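Local structure of importin-95 (Chaetomium thermophilum, 4XRI) at residues G370-I374 against G406-L412; W390-D394 against D429-V434; P626-F630 against S666-A671. The protein ferries proteinaceous cargo into the nucleus as a flexible HEAT-repeat receptor of the importin-beta family and probably binds a small GTPase. The protein carries 2 engineered substitutions. One frame throughout, in Å; residues are numbered along the deposited sequence.

Contact 1: residues G370-I374 against G406-L412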
# COMPACT_ATOMS: atom_id res chain seq x y z
N GLY A 370 0.87 10.23 22.80
CA GLY A 370 -0.34 11.00 23.05
C GLY A 370 -0.11 12.35 23.70
O GLY A 370 0.69 13.16 23.23
N SER A 371 -0.82 12.59 24.80
CA SER A 371 -0.83 13.89 25.47
C SER A 371 0.52 14.29 26.06
O SER A 371 0.77 15.47 26.30
CB SER A 371 -1.89 13.91 26.57
OG SER A 371 -3.18 13.70 26.04
N THR A 372 1.39 13.31 26.29
CA THR A 372 2.70 13.55 26.87
C THR A 372 3.54 14.49 26.00
O THR A 372 4.40 15.23 26.49
CB THR A 372 3.47 12.22 27.08
OG1 THR A 372 2.67 11.34 27.88
CG2 THR A 372 4.80 12.46 27.78
N ILE A 373 3.28 14.47 24.69
CA ILE A 373 4.06 15.25 23.74
C ILE A 373 3.67 16.73 23.71
O ILE A 373 4.40 17.57 23.19
CB ILE A 373 3.92 14.68 22.31
CG1 ILE A 373 5.11 15.09 21.44
CG2 ILE A 373 2.60 15.12 21.68
CD1 ILE A 373 5.09 14.48 20.06
N ILE A 374 2.52 17.05 24.29
CA ILE A 374 1.94 18.38 24.14
C ILE A 374 2.73 19.52 24.82
O ILE A 374 2.97 20.55 24.19
CB ILE A 374 0.49 18.40 24.66
CG1 ILE A 374 -0.41 17.62 23.70
CG2 ILE A 374 -0.01 19.82 24.82
CD1 ILE A 374 -1.80 17.36 24.24
N GLY A 406 -3.24 11.75 17.61
CA GLY A 406 -2.58 10.97 18.64
C GLY A 406 -3.11 11.18 20.04
O GLY A 406 -3.71 10.27 20.62
N PRO A 407 -2.89 12.38 20.61
CA PRO A 407 -3.34 12.66 21.98
C PRO A 407 -4.86 12.73 22.11
O PRO A 407 -5.57 12.78 21.10
CB PRO A 407 -2.71 14.03 22.28
CG PRO A 407 -2.40 14.62 20.96
CD PRO A 407 -2.07 13.47 20.06
N GLU A 408 -5.34 12.73 23.35
CA GLU A 408 -6.77 12.80 23.62
C GLU A 408 -7.38 14.06 23.03
O GLU A 408 -6.87 15.16 23.25
CB GLU A 408 -7.03 12.75 25.12
CG GLU A 408 -6.59 11.46 25.78
CD GLU A 408 -6.79 11.49 27.28
OE1 GLU A 408 -7.05 12.58 27.82
OE2 GLU A 408 -6.69 10.42 27.92
N GLU A 409 -8.46 13.89 22.28
CA GLU A 409 -9.17 15.01 21.68
C GLU A 409 -9.51 16.03 22.75
O GLU A 409 -9.26 17.22 22.58
CB GLU A 409 -10.44 14.53 20.97
CG GLU A 409 -11.38 15.67 20.59
CD GLU A 409 -12.12 15.41 19.30
OE1 GLU A 409 -12.44 14.23 19.01
OE2 GLU A 409 -12.38 16.38 18.57
N LYS A 410 -10.05 15.55 23.87
CA LYS A 410 -10.43 16.39 25.00
C LYS A 410 -9.30 17.31 25.45
O LYS A 410 -9.54 18.47 25.80
CB LYS A 410 -10.87 15.52 26.18
CG LYS A 410 -12.18 14.78 25.94
CD LYS A 410 -12.58 13.95 27.16
CE LYS A 410 -13.91 13.25 26.94
NZ LYS A 410 -14.29 12.41 28.11
N VAL A 411 -8.08 16.80 25.43
CA VAL A 411 -6.92 17.60 25.83
C VAL A 411 -6.58 18.65 24.78
O VAL A 411 -6.18 19.77 25.11
CB VAL A 411 -5.68 16.71 26.09
CG1 VAL A 411 -4.51 17.56 26.55
CG2 VAL A 411 -6.00 15.65 27.12
N LEU A 412 -6.76 18.30 23.51
CA LEU A 412 -6.39 19.19 22.41
C LEU A 412 -7.41 20.30 22.18
O LEU A 412 -7.04 21.39 21.73
CB LEU A 412 -6.21 18.39 21.12
CG LEU A 412 -4.94 17.56 21.00
CD1 LEU A 412 -4.98 16.74 19.72
CD2 LEU A 412 -3.71 18.46 21.02

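Contact 2: residues W390-D394 against D429-V434. With SO4 (sulfate ion), chain J.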
# COMPACT_ATOMS: atom_id res chain seq x y z
N TRP A 390 11.87 32.79 9.23
CA TRP A 390 10.74 32.02 8.74
C TRP A 390 10.91 30.53 9.02
O TRP A 390 9.92 29.80 9.10
CB TRP A 390 10.54 32.25 7.24
CG TRP A 390 11.63 31.69 6.39
CD1 TRP A 390 12.74 32.35 5.95
CD2 TRP A 390 11.73 30.36 5.88
NE1 TRP A 390 13.52 31.51 5.19
CE2 TRP A 390 12.92 30.28 5.13
CE3 TRP A 390 10.92 29.22 5.98
CZ2 TRP A 390 13.33 29.11 4.49
CZ3 TRP A 390 11.32 28.06 5.34
CH2 TRP A 390 12.51 28.02 4.61
N HIS A 391 12.15 30.08 9.16
CA HIS A 391 12.45 28.70 9.52
C HIS A 391 11.72 28.29 10.79
O HIS A 391 11.17 27.19 10.88
CB HIS A 391 13.95 28.49 9.70
CG HIS A 391 14.76 28.64 8.45
ND1 HIS A 391 15.27 29.85 8.03
CD2 HIS A 391 15.15 27.72 7.53
CE1 HIS A 391 15.93 29.67 6.90
NE2 HIS A 391 15.87 28.39 6.57
N PHE A 392 11.72 29.19 11.77
CA PHE A 392 11.16 28.90 13.08
C PHE A 392 9.65 29.07 13.13
O PHE A 392 8.96 28.33 13.83
CB PHE A 392 11.82 29.80 14.13
CG PHE A 392 13.24 29.42 14.45
CD1 PHE A 392 13.54 28.72 15.60
CD2 PHE A 392 14.27 29.75 13.58
CE1 PHE A 392 14.84 28.36 15.90
CE2 PHE A 392 15.57 29.39 13.87
CZ PHE A 392 15.86 28.70 15.03
N ARG A 393 9.13 30.03 12.37
CA ARG A 393 7.68 30.19 12.25
C ARG A 393 7.09 28.98 11.54
O ARG A 393 6.08 28.42 11.98
CB ARG A 393 7.32 31.48 11.50
CG ARG A 393 7.76 32.76 12.20
CD ARG A 393 6.97 33.96 11.69
NE ARG A 393 7.08 34.14 10.25
CZ ARG A 393 8.12 34.72 9.64
NH1 ARG A 393 9.13 35.17 10.36
NH2 ARG A 393 8.13 34.84 8.32
N ASP A 394 7.72 28.59 10.44
CA ASP A 394 7.32 27.42 9.69
C ASP A 394 7.39 26.17 10.56
O ASP A 394 6.49 25.33 10.52
CB ASP A 394 8.20 27.24 8.45
CG ASP A 394 7.81 26.03 7.63
OD1 ASP A 394 6.86 26.13 6.82
OD2 ASP A 394 8.45 24.97 7.79
N ASP A 429 1.19 35.20 6.14
CA ASP A 429 2.63 35.30 6.36
C ASP A 429 3.34 35.61 5.04
O ASP A 429 2.87 35.23 3.97
CB ASP A 429 3.17 34.01 6.96
CG ASP A 429 4.54 34.18 7.59
OD1 ASP A 429 4.61 34.35 8.82
OD2 ASP A 429 5.54 34.14 6.84
N GLU A 430 4.47 36.30 5.13
CA GLU A 430 5.26 36.63 3.94
C GLU A 430 5.74 35.36 3.25
O GLU A 430 5.59 35.20 2.04
CB GLU A 430 6.47 37.50 4.29
CG GLU A 430 6.15 38.89 4.79
CD GLU A 430 7.41 39.65 5.18
OE1 GLU A 430 8.49 39.03 5.24
OE2 GLU A 430 7.32 40.88 5.41
N SER A 431 6.31 34.47 4.04
CA SER A 431 6.90 33.23 3.53
C SER A 431 5.84 32.29 2.97
O SER A 431 4.84 32.01 3.63
CB SER A 431 7.69 32.53 4.63
OG SER A 431 8.20 31.29 4.18
N ILE A 432 6.07 31.82 1.75
CA ILE A 432 5.15 30.89 1.11
C ILE A 432 5.27 29.51 1.76
O ILE A 432 4.32 28.73 1.75
CB ILE A 432 5.42 30.79 -0.41
CG1 ILE A 432 4.31 30.00 -1.10
CG2 ILE A 432 6.79 30.19 -0.68
CD1 ILE A 432 2.93 30.59 -0.93
N GLN A 433 6.43 29.23 2.35
CA GLN A 433 6.63 27.99 3.08
C GLN A 433 5.75 27.96 4.32
O GLN A 433 5.11 26.96 4.62
CB GLN A 433 8.10 27.80 3.47
CG GLN A 433 9.05 27.64 2.30
CD GLN A 433 9.57 28.96 1.77
OE1 GLN A 433 9.27 30.02 2.33
NE2 GLN A 433 10.35 28.91 0.70
N VAL A 434 5.74 29.08 5.05
CA VAL A 434 4.95 29.20 6.27
C VAL A 434 3.46 29.08 5.96
O VAL A 434 2.72 28.43 6.69
CB VAL A 434 5.22 30.54 6.99
CG1 VAL A 434 4.26 30.72 8.15
CG2 VAL A 434 6.66 30.59 7.47
S SO4 J . 11.61 32.60 1.79
O1 SO4 J . 11.17 32.03 3.06
O2 SO4 J . 10.97 31.89 0.68
O3 SO4 J . 11.23 34.01 1.74
O4 SO4 J . 13.06 32.48 1.67

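Contact 3: residues P626-F630 against S666-A671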
# COMPACT_ATOMS: atom_id res chain seq x y z
N PRO A 626 -11.96 5.75 -19.14
CA PRO A 626 -13.12 4.84 -19.23
C PRO A 626 -13.64 4.41 -17.86
O PRO A 626 -14.85 4.22 -17.69
CB PRO A 626 -12.56 3.64 -20.00
CG PRO A 626 -11.40 4.15 -20.74
CD PRO A 626 -10.79 5.20 -19.85
N GLU A 627 -12.74 4.27 -16.90
CA GLU A 627 -13.12 3.86 -15.55
C GLU A 627 -13.94 4.94 -14.86
O GLU A 627 -14.90 4.63 -14.15
CB GLU A 627 -11.87 3.53 -14.73
CG GLU A 627 -12.15 2.95 -13.37
CD GLU A 627 -10.95 2.23 -12.79
OE1 GLU A 627 -10.95 1.93 -11.58
OE2 GLU A 627 -9.99 1.97 -13.55
N GLY A 628 -13.57 6.20 -15.08
CA GLY A 628 -14.30 7.32 -14.53
C GLY A 628 -15.68 7.44 -15.15
O GLY A 628 -16.66 7.74 -14.48
N VAL A 629 -15.75 7.21 -16.46
CA VAL A 629 -17.01 7.22 -17.18
C VAL A 629 -17.95 6.13 -16.66
O VAL A 629 -19.13 6.38 -16.42
CB VAL A 629 -16.80 7.03 -18.70
CG1 VAL A 629 -18.13 6.79 -19.40
CG2 VAL A 629 -16.08 8.23 -19.30
N PHE A 630 -17.41 4.93 -16.49
CA PHE A 630 -18.18 3.80 -15.98
C PHE A 630 -18.72 4.06 -14.58
O PHE A 630 -19.85 3.70 -14.26
CB PHE A 630 -17.33 2.53 -15.99
CG PHE A 630 -17.44 1.74 -17.27
CD1 PHE A 630 -17.19 2.33 -18.49
CD2 PHE A 630 -17.79 0.40 -17.23
CE1 PHE A 630 -17.29 1.61 -19.66
CE2 PHE A 630 -17.90 -0.33 -18.40
CZ PHE A 630 -17.65 0.27 -19.62
N SER A 666 -8.30 -3.35 -14.66
CA SER A 666 -9.05 -2.40 -13.85
C SER A 666 -10.42 -2.09 -14.45
O SER A 666 -11.41 -2.04 -13.73
CB SER A 666 -8.25 -1.10 -13.69
OG SER A 666 -8.78 -0.30 -12.64
N LEU A 667 -10.46 -1.89 -15.77
CA LEU A 667 -11.72 -1.60 -16.44
C LEU A 667 -12.61 -2.84 -16.48
O LEU A 667 -13.84 -2.74 -16.36
CB LEU A 667 -11.49 -1.08 -17.86
CG LEU A 667 -12.76 -0.66 -18.58
CD1 LEU A 667 -13.49 0.41 -17.77
CD2 LEU A 667 -12.46 -0.16 -19.98
N CYS A 668 -11.99 -4.00 -16.66
CA CYS A 668 -12.73 -5.26 -16.67
C CYS A 668 -13.45 -5.45 -15.35
O CYS A 668 -14.64 -5.77 -15.32
CB CYS A 668 -11.78 -6.43 -16.94
SG CYS A 668 -12.62 -8.04 -17.16
N SER A 669 -12.72 -5.23 -14.26
CA SER A 669 -13.31 -5.31 -12.92
C SER A 669 -14.44 -4.31 -12.74
O SER A 669 -15.46 -4.62 -12.14
CB SER A 669 -12.23 -5.09 -11.85
OG SER A 669 -11.43 -6.25 -11.69
N MET A 670 -14.25 -3.11 -13.28
CA MET A 670 -15.28 -2.08 -13.24
C MET A 670 -16.52 -2.50 -14.02
O MET A 670 -17.65 -2.22 -13.63
CB MET A 670 -14.74 -0.76 -13.79
CG MET A 670 -15.72 0.39 -13.72
SD MET A 670 -16.11 0.88 -12.03
CE MET A 670 -14.62 1.75 -11.57
N ALA A 671 -16.29 -3.17 -15.14
CA ALA A 671 -17.37 -3.66 -15.99
C ALA A 671 -18.22 -4.70 -15.26
O ALA A 671 -19.44 -4.69 -15.35
CB ALA A 671 -16.82 -4.24 -17.29
O HOH W 1 -11.50 -1.22 -11.29

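Contact 1: residues G370-I374 against G406-L412
Gly406 meets Gly370 backbone to backbone, its C lying 4.1 Å from Gly370 CA, where the chain leaving helix 354-369 passes the chain about to enter helix 409-425. Neither position readily admits a side chain: a beta carbon on Gly406 would run into the ring of Pro407, and Gly370, the first residue past its helix, has positive phi.

Pro407 is the next to touch. Its CB bears on the peptide between Gly370 and Ser371, 3.4 Å from Gly370 C, and the two backbones come as near as 3.6 Å between Gly370 CA and Pro407 CA. Glu408, the N-cap of helix 409-425, adds little; its CB and CG graze Ser371 OG, and its N is 3.6 Å from that hydroxyl oxygen.

One turn on, Val411 divides its two methyls between two partners. With CG1 anti to the backbone N (chi1 -178°), that methyl reaches Ile374 CD1 at 3.6 Å, while CG2 lies against Ser371 OG. Leu412 completes the row by bringing CD2 to 3.9 Å from Ile374 CD1, and farther out it touches Cys449 of helix 432-449. Ile374 thus pushes the end of an extended chain (chi2 169°) among three neighbours, since its CD1 also lies 4.0 Å from Pro407 CB. Ile373 beside it turns instead to helix 354-369, packing on Leu362, Tyr365 and Ala366.

The two segments share no hydrogen bond. What joins these two connections of the HEAT-repeat solenoid, and the first turns of the helices they lead into, is therefore van der Waals contact of methyls, a proline ring and glycine backbone, with one serine hydroxyl lying among them; with no directional bond the fit depends on shape.

Contact 2: residues W390-D394 against D429-V434
Trp390 holds CG between its backbone N and carbonyl carbon (chi1 68°), swinging the indole across to Gln433, whose chain bends at chi2 to lay its amide off-centre over one face of the indole. The two planes stack 25° apart, closest at Trp390 CZ3 to Gln433 CB, 3.7 Å. O1 of a sulfate, probably from the crystallisation liquor, sits over the same face, also off-centre; Gln433 NE2 donates to its O2 at 3.0 Å. His391 CE1 lies over the opposite face, near its rim.

Arg393, bent at chi3 (-57°), comes side-on to Asp429 and grips both carboxylate oxygens. Arg393 NE reaches Asp429 OD1 at 2.9 Å along a bent path, somewhat out of the guanidinium plane, and Arg393 NH2 meets Asp429 OD2 in that plane at 3.1 Å. Both oxygens use syn lone pairs. The anti lone pair of Asp429 OD2 accepts from the backbone N of Ser431 at 2.9 Å, closing an Asx turn, while Arg393 NH1 bonds to His387 O.

Deeper in, Asp394 OD1 and Gln433 O stand 2.9 Å apart as two acceptors, and Ser437 OG hydrogen-bonds to each, while Gln343 NE2 bonds to Asp394 OD2. Val434 CG2 packs on Asp394 CB. Ser431 is the N-cap, accepting weakly from Val434 N. A salt-bridged Asx turn before a capped helix thus joins helices 390-402 and 432-449 within the HEAT-like repeat region.

Contact 3: residues P626-F630 against S666-A671
Phe630 takes a methyl of Leu667 squarely over one ring face: CD1 stands 4.2 Å from the ring centroid and 8° off its normal, a CH-pi contact. This is the tight, inward part. Met670 lies alongside Phe630 pointing the other way, its CG 3.5 Å from Phe630 CB, and its folded chain brings CE back to 3.3 Å from Glu627 CG. Leu667 also uses its second methyl, CD2, which rests 3.8 Å from Pro626 CB. Leu655, Ala658 and Leu616 of neighbouring helices pack on Phe630 as well.

Helices 625-640 and 665-682 run almost parallel here, 12° apart with axes 9.8 Å from each other. Such side-by-side stacking of helices, with another helix between them in the chain, builds one layer of an alpha solenoid.

Toward solvent the contact turns polar, with hydrogen bonds in place of close-packed carbon. The Glu627 chain, CG anti to its own N and extended beyond, carries the carboxylate over to exposed Ser666, whose OG donates to OE2 of Glu627 at 2.7 Å, 29° out of the carboxylate plane. A water donates to Glu627 OE1 at 3.2 Å and to Ser666 O at 2.6 Å, bridging the two helices. Cutting Glu627 back to an alanine is likely to deprive the Ser666 hydroxyl of its acceptor, take one of the water's two anchors and bare the Met670 methyl.

How the contacts relate
Contacts 1 and 2 interlock along the chain: their segments alternate, and helix 409-425, which begins in contact 1, leads on to the second segment of contact 2. Their centres are 25 Å apart and their nearest atoms about 14 Å, consistent with different ends of these helices. Contact 3 follows later in the solenoid, 43 Å from contact 1 and 44 Å from contact 2 between centres, and about 32 Å from each between nearest atoms. Contact 1 is largely apolar, without a hydrogen bond between its segments, contact 2 salt-bridged, contact 3 mixed. The sulfate at contact 2 and a glycerol about 4 Å from the Leu667 side chain are both probably crystallisation components, marking no known site.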